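Local coordinates for protein 3-hydroxyadipyl-CoA dehydrogenase (Escherichia coli, PDB 3MOG) that catalyses the NAD-dependent oxidation of 3-hydroxyadipyl-CoA to 3-oxoadipyl-CoA in the degradation of phenylacetate, at residues 194-199 / 240-245; 205-210 / 262-267. One frame throughout, in Å; residues are numbered along the deposited sequence.

Overall arrangement
Helix 196-207 supplies the first-segment residues that touch in both contacts, near its start and at its end. From the N terminus, the chain first passes 194-199 and then 205-210. It next runs through further helices to 240-245, where interaction 1 closes a largely helical excursion of 40 residues. At 262-267 interaction 2 closes a longer, overlapping one of 51 residues. The segments alternate along the chain, so the two closures cross rather than nest. Together they tie helix 196-207 to helices 239-252 and 263-270, within the first of two C-terminal-type dehydrogenase domains. The contacts also touch: Asn242 OD1 lies 2.8 Å from Gln265 NE2, a probable hydrogen bond.

Interaction 1: residues 194-199 / 240-245; sequences VARPYY and DVNFAV
Asn242 is the first residue of 240-245 to meet the other segment, and it does so twice. Its ND2 sits over the centre of one face of the Tyr199 ring, 3.3 Å above the plane. The amide stands nearly upright on that ring, with the two planes 80° apart. CG of Asn242 lies anti to the backbone N (chi1 173°), which carries the amide out to the ring. OD1 of the same amide has Gln265 NE2 as its probable hydrogen-bond partner. The backbone O of Asn242 receives a weak hydrogen bond from Arg196 NH1, at 3.4 Å and bent to 128°. The firmer partners of this guanidinium are Thr246 OG1, for NH1, and Asn192 O, for NE.

The contact joins the start of helix 196-207 to helix 239-252 in the all-helical C-terminal domain of the 3-hydroxyacyl-CoA dehydrogenase family. It is buried, and Leu233 and Thr234 of helix 230-237 also pack on Tyr199.

One turn after Asn242, Val245 puts CG1 over a face of the Arg196 guanidinium, 3.4 Å from NH2 and offset toward the rim. Tyr199 CD1 lies over the opposite face, also toward the rim, 3.7 Å above the plane. Bends at chi2 and chi3 of Arg196 bring the guanidinium there.

Interaction 2: residues 205-210 / 262-267; sequences ALEEQV and SLVQQE
Glu207 and Val264 bury about the same area in this contact, and their meeting is apolar. CG2 of Val264 lies alongside the aliphatic part of Glu207, 3.8 Å from CB. It is equally close to CG. The two side chains run past each other in opposite directions. CG of Glu207 is anti to the backbone N (chi1 -167°), and the chain beyond it is extended. The carboxylate is therefore carried past the valine toward the start of helix 263-270. There OE2 comes 4.0 Å from Leu263 CD1.

Ser262 holds the N-cap position of that helix. Its OG accepts a capping bond from Val264 N at 3.1 Å. Glu207 OE1 reaches the same helix start through two waters. Water 1 donates to OE1 and accepts from Leu263 N, each at 2.9 Å. Water 2 donates to OE1 at 2.8 Å and is also hydrogen-bonded to Ser262 OG.

On the other side of the contact, helix 196-207 ends in a Schellman motif, with Gln209 as the C-prime residue. The contact thus joins a helix C-terminus to a helix N-terminus. Trp203 of helix 196-207 also packs on Ser262 and Val264, while Phe253 of a second subunit packs on Leu263.

The water-linked N-terminus of helix 263-270 would probably favour the charged carboxylate, partly offsetting the C-terminal end of its own helix.

Interaction 1: residues 194-199 / 240-245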
ATOM      1  N   VAL C 194       4.795 -11.272 -15.268  1.00 43.12           N
ATOM      2  CA  VAL C 194       3.526 -11.521 -15.971  1.00 38.82           C
ATOM      3  C   VAL C 194       2.816 -12.785 -15.476  1.00 40.83           C
ATOM      4  O   VAL C 194       1.594 -12.828 -15.457  1.00 37.18           O
ATOM      5  CB  VAL C 194       3.730 -11.518 -17.519  1.00 33.07           C
ATOM      6  CG1 VAL C 194       2.448 -11.852 -18.293  1.00 37.62           C
ATOM      7  CG2 VAL C 194       4.278 -10.183 -17.952  1.00 34.80           C
ATOM      8  N   ALA C 195       3.582 -13.781 -15.031  1.00 42.16           N
ATOM      9  CA  ALA C 195       3.021 -15.003 -14.448  1.00 37.70           C
ATOM     10  C   ALA C 195       2.303 -14.820 -13.119  1.00 38.19           C
ATOM     11  O   ALA C 195       1.504 -15.673 -12.740  1.00 42.57           O
ATOM     12  CB  ALA C 195       4.108 -16.068 -14.285  1.00 38.02           C
ATOM     13  N   ARG C 196       2.598 -13.742 -12.399  1.00 38.05           N
ATOM     14  CA  ARG C 196       2.064 -13.560 -11.039  1.00 38.93           C
ATOM     15  C   ARG C 196       0.538 -13.783 -10.860  1.00 45.05           C
ATOM     16  O   ARG C 196       0.138 -14.477  -9.922  1.00 47.80           O
ATOM     17  CB  ARG C 196       2.484 -12.207 -10.447  1.00 39.24           C
ATOM     18  CG  ARG C 196       3.949 -12.076 -10.015  1.00 41.17           C
ATOM     19  CD  ARG C 196       4.368 -13.189  -9.038  1.00 50.98           C
ATOM     20  NE  ARG C 196       5.137 -14.237  -9.719  1.00 51.46           N
ATOM     21  CZ  ARG C 196       5.439 -15.417  -9.197  1.00 58.95           C
ATOM     22  NH1 ARG C 196       5.039 -15.738  -7.968  1.00 52.36           N
ATOM     23  NH2 ARG C 196       6.149 -16.284  -9.911  1.00 65.74           N
ATOM     24  N   PRO C 197      -0.320 -13.221 -11.753  1.00 46.48           N
ATOM     25  CA  PRO C 197      -1.762 -13.475 -11.487  1.00 40.19           C
ATOM     26  C   PRO C 197      -2.257 -14.892 -11.778  1.00 42.97           C
ATOM     27  O   PRO C 197      -3.371 -15.250 -11.379  1.00 39.61           O
ATOM     28  CB  PRO C 197      -2.482 -12.453 -12.366  1.00 40.52           C
ATOM     29  CG  PRO C 197      -1.477 -12.006 -13.365  1.00 43.23           C
ATOM     30  CD  PRO C 197      -0.127 -12.144 -12.754  1.00 41.02           C
ATOM     31  N   TYR C 198      -1.435 -15.699 -12.449  1.00 44.61           N
ATOM     32  CA  TYR C 198      -1.796 -17.091 -12.649  1.00 47.51           C
ATOM     33  C   TYR C 198      -1.862 -17.772 -11.280  1.00 53.44           C
ATOM     34  O   TYR C 198      -2.799 -18.522 -11.007  1.00 51.72           O
ATOM     35  CB  TYR C 198      -0.830 -17.799 -13.604  1.00 43.13           C
ATOM     36  CG  TYR C 198      -1.255 -19.207 -13.967  1.00 51.50           C
ATOM     37  CD1 TYR C 198      -2.490 -19.444 -14.565  1.00 50.39           C
ATOM     38  CD2 TYR C 198      -0.414 -20.302 -13.725  1.00 45.69           C
ATOM     39  CE1 TYR C 198      -2.895 -20.726 -14.890  1.00 55.29           C
ATOM     40  CE2 TYR C 198      -0.806 -21.587 -14.054  1.00 49.20           C
ATOM     41  CZ  TYR C 198      -2.052 -21.788 -14.632  1.00 54.45           C
ATOM     42  OH  TYR C 198      -2.463 -23.043 -14.961  1.00 60.34           O
ATOM     43  N   TYR C 199      -0.910 -17.443 -10.401  1.00 47.62           N
ATOM     44  CA  TYR C 199      -0.893 -18.014  -9.063  1.00 49.28           C
ATOM     45  C   TYR C 199      -1.862 -17.321  -8.132  1.00 48.00           C
ATOM     46  O   TYR C 199      -2.575 -17.983  -7.386  1.00 51.26           O
ATOM     47  CB  TYR C 199       0.521 -18.017  -8.476  1.00 39.59           C
ATOM     48  CG  TYR C 199       1.512 -18.633  -9.416  1.00 46.32           C
ATOM     49  CD1 TYR C 199       2.497 -17.847 -10.020  1.00 40.03           C
ATOM     50  CD2 TYR C 199       1.443 -19.986  -9.750  1.00 43.38           C
ATOM     51  CE1 TYR C 199       3.400 -18.384 -10.897  1.00 41.99           C
ATOM     52  CE2 TYR C 199       2.357 -20.547 -10.647  1.00 46.57           C
ATOM     53  CZ  TYR C 199       3.329 -19.734 -11.213  1.00 50.82           C
ATOM     54  OH  TYR C 199       4.243 -20.244 -12.098  1.00 54.58           O
ATOM     55  N   ASP C 240       7.736 -22.532  -0.835  1.00 55.25           N
ATOM     56  CA  ASP C 240       8.767 -21.589  -0.399  1.00 55.47           C
ATOM     57  C   ASP C 240       9.341 -20.754  -1.544  1.00 51.30           C
ATOM     58  O   ASP C 240       9.516 -19.551  -1.389  1.00 54.74           O
ATOM     59  CB  ASP C 240       9.886 -22.301   0.386  1.00 53.04           C
ATOM     60  CG  ASP C 240      10.581 -23.418  -0.418  1.00 56.64           C
ATOM     61  OD1 ASP C 240       9.995 -23.971  -1.378  1.00 58.99           O
ATOM     62  OD2 ASP C 240      11.732 -23.746  -0.075  1.00 67.22           O
ATOM     63  N   VAL C 241       9.599 -21.390  -2.687  1.00 50.54           N
ATOM     64  CA  VAL C 241      10.225 -20.725  -3.835  1.00 51.91           C
ATOM     65  C   VAL C 241       9.243 -19.759  -4.515  1.00 53.07           C
ATOM     66  O   VAL C 241       9.580 -18.595  -4.764  1.00 58.62           O
ATOM     67  CB  VAL C 241      10.795 -21.758  -4.858  1.00 56.56           C
ATOM     68  CG1 VAL C 241      11.474 -21.058  -6.050  1.00 50.56           C
ATOM     69  CG2 VAL C 241      11.790 -22.717  -4.175  1.00 53.64           C
ATOM     70  N   ASN C 242       8.023 -20.237  -4.766  1.00 44.83           N
ATOM     71  CA  ASN C 242       7.017 -19.464  -5.494  1.00 47.89           C
ATOM     72  C   ASN C 242       6.547 -18.264  -4.679  1.00 47.11           C
ATOM     73  O   ASN C 242       6.357 -17.184  -5.234  1.00 47.67           O
ATOM     74  CB  ASN C 242       5.886 -20.391  -5.972  1.00 43.81           C
ATOM     75  CG  ASN C 242       4.705 -19.656  -6.593  1.00 47.47           C
ATOM     76  OD1 ASN C 242       3.776 -19.245  -5.886  1.00 46.24           O
ATOM     77  ND2 ASN C 242       4.693 -19.557  -7.932  1.00 42.12           N
ATOM     78  N   PHE C 243       6.428 -18.454  -3.361  1.00 49.79           N
ATOM     79  CA  PHE C 243       6.029 -17.401  -2.424  1.00 47.96           C
ATOM     80  C   PHE C 243       7.116 -16.347  -2.299  1.00 51.34           C
ATOM     81  O   PHE C 243       6.812 -15.162  -2.126  1.00 57.46           O
ATOM     82  CB  PHE C 243       5.718 -18.001  -1.043  1.00 48.94           C
ATOM     83  CG  PHE C 243       5.227 -17.002  -0.007  1.00 38.16           C
ATOM     84  CD1 PHE C 243       3.933 -16.497  -0.062  1.00 39.40           C
ATOM     85  CD2 PHE C 243       6.042 -16.631   1.058  1.00 46.63           C
ATOM     86  CE1 PHE C 243       3.453 -15.607   0.904  1.00 42.26           C
ATOM     87  CE2 PHE C 243       5.585 -15.732   2.043  1.00 34.76           C
ATOM     88  CZ  PHE C 243       4.289 -15.217   1.964  1.00 41.93           C
ATOM     89  N   ALA C 244       8.374 -16.781  -2.380  1.00 52.93           N
ATOM     90  CA  ALA C 244       9.519 -15.860  -2.290  1.00 49.36           C
ATOM     91  C   ALA C 244       9.582 -14.951  -3.511  1.00 48.08           C
ATOM     92  O   ALA C 244       9.920 -13.777  -3.385  1.00 49.77           O
ATOM     93  CB  ALA C 244      10.848 -16.627  -2.122  1.00 44.71           C
ATOM     94  N   VAL C 245       9.254 -15.499  -4.682  1.00 44.90           N
ATOM     95  CA  VAL C 245       9.152 -14.699  -5.910  1.00 48.09           C
ATOM     96  C   VAL C 245       8.009 -13.665  -5.810  1.00 50.11           C
ATOM     97  O   VAL C 245       8.226 -12.474  -6.043  1.00 52.91           O
ATOM     98  CB  VAL C 245       9.059 -15.594  -7.182  1.00 51.72           C
ATOM     99  CG1 VAL C 245       8.809 -14.749  -8.415  1.00 50.05           C
ATOM    100  CG2 VAL C 245      10.358 -16.432  -7.363  1.00 33.35           C
TER

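Interaction 2: residues 205-210 / 262-267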
ATOM      1  N   ALA C 205      -9.297 -17.508  -4.983  1.00 44.12           N
ATOM      2  CA  ALA C 205     -10.399 -18.449  -5.166  1.00 50.08           C
ATOM      3  C   ALA C 205     -10.399 -19.459  -4.013  1.00 47.46           C
ATOM      4  O   ALA C 205     -11.425 -19.677  -3.379  1.00 45.59           O
ATOM      5  CB  ALA C 205     -10.284 -19.152  -6.532  1.00 44.04           C
ATOM      6  N   LEU C 206      -9.221 -20.008  -3.721  1.00 48.35           N
ATOM      7  CA  LEU C 206      -9.012 -20.923  -2.597  1.00 54.31           C
ATOM      8  C   LEU C 206      -9.390 -20.344  -1.231  1.00 59.77           C
ATOM      9  O   LEU C 206     -10.031 -21.032  -0.439  1.00 62.53           O
ATOM     10  CB  LEU C 206      -7.563 -21.397  -2.572  1.00 53.36           C
ATOM     11  CG  LEU C 206      -7.223 -22.722  -1.909  1.00 58.27           C
ATOM     12  CD1 LEU C 206      -8.336 -23.759  -2.091  1.00 58.10           C
ATOM     13  CD2 LEU C 206      -5.933 -23.212  -2.520  1.00 56.01           C
ATOM     14  N   GLU C 207      -9.028 -19.082  -0.976  1.00 56.18           N
ATOM     15  CA  GLU C 207      -9.314 -18.430   0.310  1.00 52.22           C
ATOM     16  C   GLU C 207     -10.804 -18.199   0.481  1.00 50.66           C
ATOM     17  O   GLU C 207     -11.298 -18.148   1.604  1.00 57.70           O
ATOM     18  CB  GLU C 207      -8.553 -17.095   0.438  1.00 55.22           C
ATOM     19  CG  GLU C 207      -8.517 -16.483   1.852  1.00 61.70           C
ATOM     20  CD  GLU C 207      -7.528 -15.323   2.004  1.00 60.90           C
ATOM     21  OE1 GLU C 207      -6.975 -14.855   0.989  1.00 66.29           O
ATOM     22  OE2 GLU C 207      -7.293 -14.877   3.147  1.00 58.66           O
ATOM     23  N   GLU C 208     -11.525 -18.051  -0.626  1.00 44.90           N
ATOM     24  CA  GLU C 208     -12.970 -17.850  -0.542  1.00 43.54           C
ATOM     25  C   GLU C 208     -13.820 -19.122  -0.748  1.00 41.46           C
ATOM     26  O   GLU C 208     -15.043 -19.035  -0.784  1.00 40.39           O
ATOM     27  CB  GLU C 208     -13.415 -16.714  -1.458  1.00 47.51           C
ATOM     28  CG  GLU C 208     -13.199 -15.332  -0.843  1.00 57.54           C
ATOM     29  CD  GLU C 208     -13.564 -14.186  -1.778  1.00 53.79           C
ATOM     30  OE1 GLU C 208     -14.731 -14.098  -2.195  1.00 54.58           O
ATOM     31  OE2 GLU C 208     -12.682 -13.358  -2.083  1.00 62.74           O
ATOM     32  N   GLN C 209     -13.160 -20.282  -0.842  1.00 45.19           N
ATOM     33  CA  GLN C 209     -13.797 -21.619  -1.000  1.00 51.87           C
ATOM     34  C   GLN C 209     -14.756 -21.679  -2.201  1.00 56.73           C
ATOM     35  O   GLN C 209     -15.861 -22.243  -2.129  1.00 61.29           O
ATOM     36  CB  GLN C 209     -14.475 -22.089   0.307  1.00 49.67           C
ATOM     37  CG  GLN C 209     -13.501 -22.336   1.484  1.00 52.80           C
ATOM     38  CD  GLN C 209     -14.214 -22.521   2.825  1.00 62.36           C
ATOM     39  OE1 GLN C 209     -13.887 -21.860   3.809  1.00 66.95           O
ATOM     40  NE2 GLN C 209     -15.193 -23.417   2.862  1.00 66.41           N
ATOM     41  N   VAL C 210     -14.313 -21.067  -3.297  1.00 53.01           N
ATOM     42  CA  VAL C 210     -15.049 -21.023  -4.550  1.00 50.34           C
ATOM     43  C   VAL C 210     -15.178 -22.433  -5.078  1.00 48.84           C
ATOM     44  O   VAL C 210     -16.233 -22.821  -5.557  1.00 51.02           O
ATOM     45  CB  VAL C 210     -14.292 -20.155  -5.584  1.00 51.21           C
ATOM     46  CG1 VAL C 210     -14.941 -20.210  -6.950  1.00 45.24           C
ATOM     47  CG2 VAL C 210     -14.237 -18.732  -5.097  1.00 47.97           C
ATOM     48  N   SER C 262      -0.534 -14.121  -0.532  1.00 52.31           N
ATOM     49  CA  SER C 262      -1.685 -14.793   0.094  1.00 51.68           C
ATOM     50  C   SER C 262      -1.379 -15.265   1.523  1.00 47.07           C
ATOM     51  O   SER C 262      -0.323 -15.851   1.751  1.00 41.00           O
ATOM     52  CB  SER C 262      -2.075 -16.008  -0.749  1.00 50.54           C
ATOM     53  OG  SER C 262      -3.227 -16.648  -0.237  1.00 54.68           O
ATOM     54  N   LEU C 263      -2.305 -15.051   2.463  1.00 43.15           N
ATOM     55  CA  LEU C 263      -2.164 -15.653   3.807  1.00 53.43           C
ATOM     56  C   LEU C 263      -2.288 -17.180   3.748  1.00 55.64           C
ATOM     57  O   LEU C 263      -1.777 -17.875   4.620  1.00 58.29           O
ATOM     58  CB  LEU C 263      -3.192 -15.113   4.808  1.00 47.04           C
ATOM     59  CG  LEU C 263      -3.179 -13.639   5.203  1.00 53.29           C
ATOM     60  CD1 LEU C 263      -4.574 -13.300   5.673  1.00 50.75           C
ATOM     61  CD2 LEU C 263      -2.126 -13.281   6.273  1.00 47.37           C
ATOM     62  N   VAL C 264      -2.968 -17.688   2.719  1.00 54.43           N
ATOM     63  CA  VAL C 264      -3.106 -19.125   2.511  1.00 53.95           C
ATOM     64  C   VAL C 264      -1.774 -19.730   2.095  1.00 55.23           C
ATOM     65  O   VAL C 264      -1.401 -20.796   2.588  1.00 62.33           O
ATOM     66  CB  VAL C 264      -4.203 -19.470   1.470  1.00 55.21           C
ATOM     67  CG1 VAL C 264      -4.385 -20.991   1.349  1.00 51.12           C
ATOM     68  CG2 VAL C 264      -5.507 -18.818   1.855  1.00 49.90           C
ATOM     69  N   GLN C 265      -1.046 -19.038   1.220  1.00 51.12           N
ATOM     70  CA  GLN C 265       0.282 -19.505   0.822  1.00 51.79           C
ATOM     71  C   GLN C 265       1.298 -19.342   1.943  1.00 51.25           C
ATOM     72  O   GLN C 265       2.060 -20.268   2.218  1.00 57.23           O
ATOM     73  CB  GLN C 265       0.783 -18.832  -0.462  1.00 48.01           C
ATOM     74  CG  GLN C 265       1.957 -19.593  -1.083  1.00 54.14           C
ATOM     75  CD  GLN C 265       2.467 -18.997  -2.384  1.00 53.82           C
ATOM     76  OE1 GLN C 265       2.342 -17.795  -2.627  1.00 51.88           O
ATOM     77  NE2 GLN C 265       3.088 -19.838  -3.216  1.00 45.58           N
ATOM     78  N   GLN C 266       1.299 -18.169   2.574  1.00 50.05           N
ATOM     79  CA  GLN C 266       2.183 -17.880   3.704  1.00 48.74           C
ATOM     80  C   GLN C 266       2.063 -18.968   4.761  1.00 50.40           C
ATOM     81  O   GLN C 266       3.067 -19.486   5.220  1.00 46.06           O
ATOM     82  CB  GLN C 266       1.860 -16.517   4.349  1.00 50.21           C
ATOM     83  CG  GLN C 266       2.893 -16.122   5.417  1.00 43.94           C
ATOM     84  CD  GLN C 266       2.707 -14.747   6.011  1.00 45.16           C
ATOM     85  OE1 GLN C 266       3.589 -13.904   5.899  1.00 64.48           O
ATOM     86  NE2 GLN C 266       1.571 -14.514   6.665  1.00 46.65           N
ATOM     87  N   GLU C 267       0.826 -19.301   5.131  1.00 54.25           N
ATOM     88  CA  GLU C 267       0.545 -20.363   6.101  1.00 58.02           C
ATOM     89  C   GLU C 267       1.188 -21.698   5.738  1.00 58.26           C
ATOM     90  O   GLU C 267       1.730 -22.375   6.617  1.00 52.18           O
ATOM     91  CB  GLU C 267      -0.964 -20.547   6.290  1.00 57.64           C
ATOM     92  CG  GLU C 267      -1.343 -21.324   7.531  1.00 66.36           C
ATOM     93  CD  GLU C 267      -1.501 -20.450   8.768  1.00 70.60           C
ATOM     94  OE1 GLU C 267      -0.790 -19.422   8.905  1.00 60.99           O
ATOM     95  OE2 GLU C 267      -2.351 -20.811   9.610  1.00 71.12           O
TER
HETATM   96  O   HOH W   1      -4.672 -13.469   2.034  1.00 43.61           O
HETATM   97  O   HOH W   2      -5.359 -15.124  -1.251  1.00 72.37           O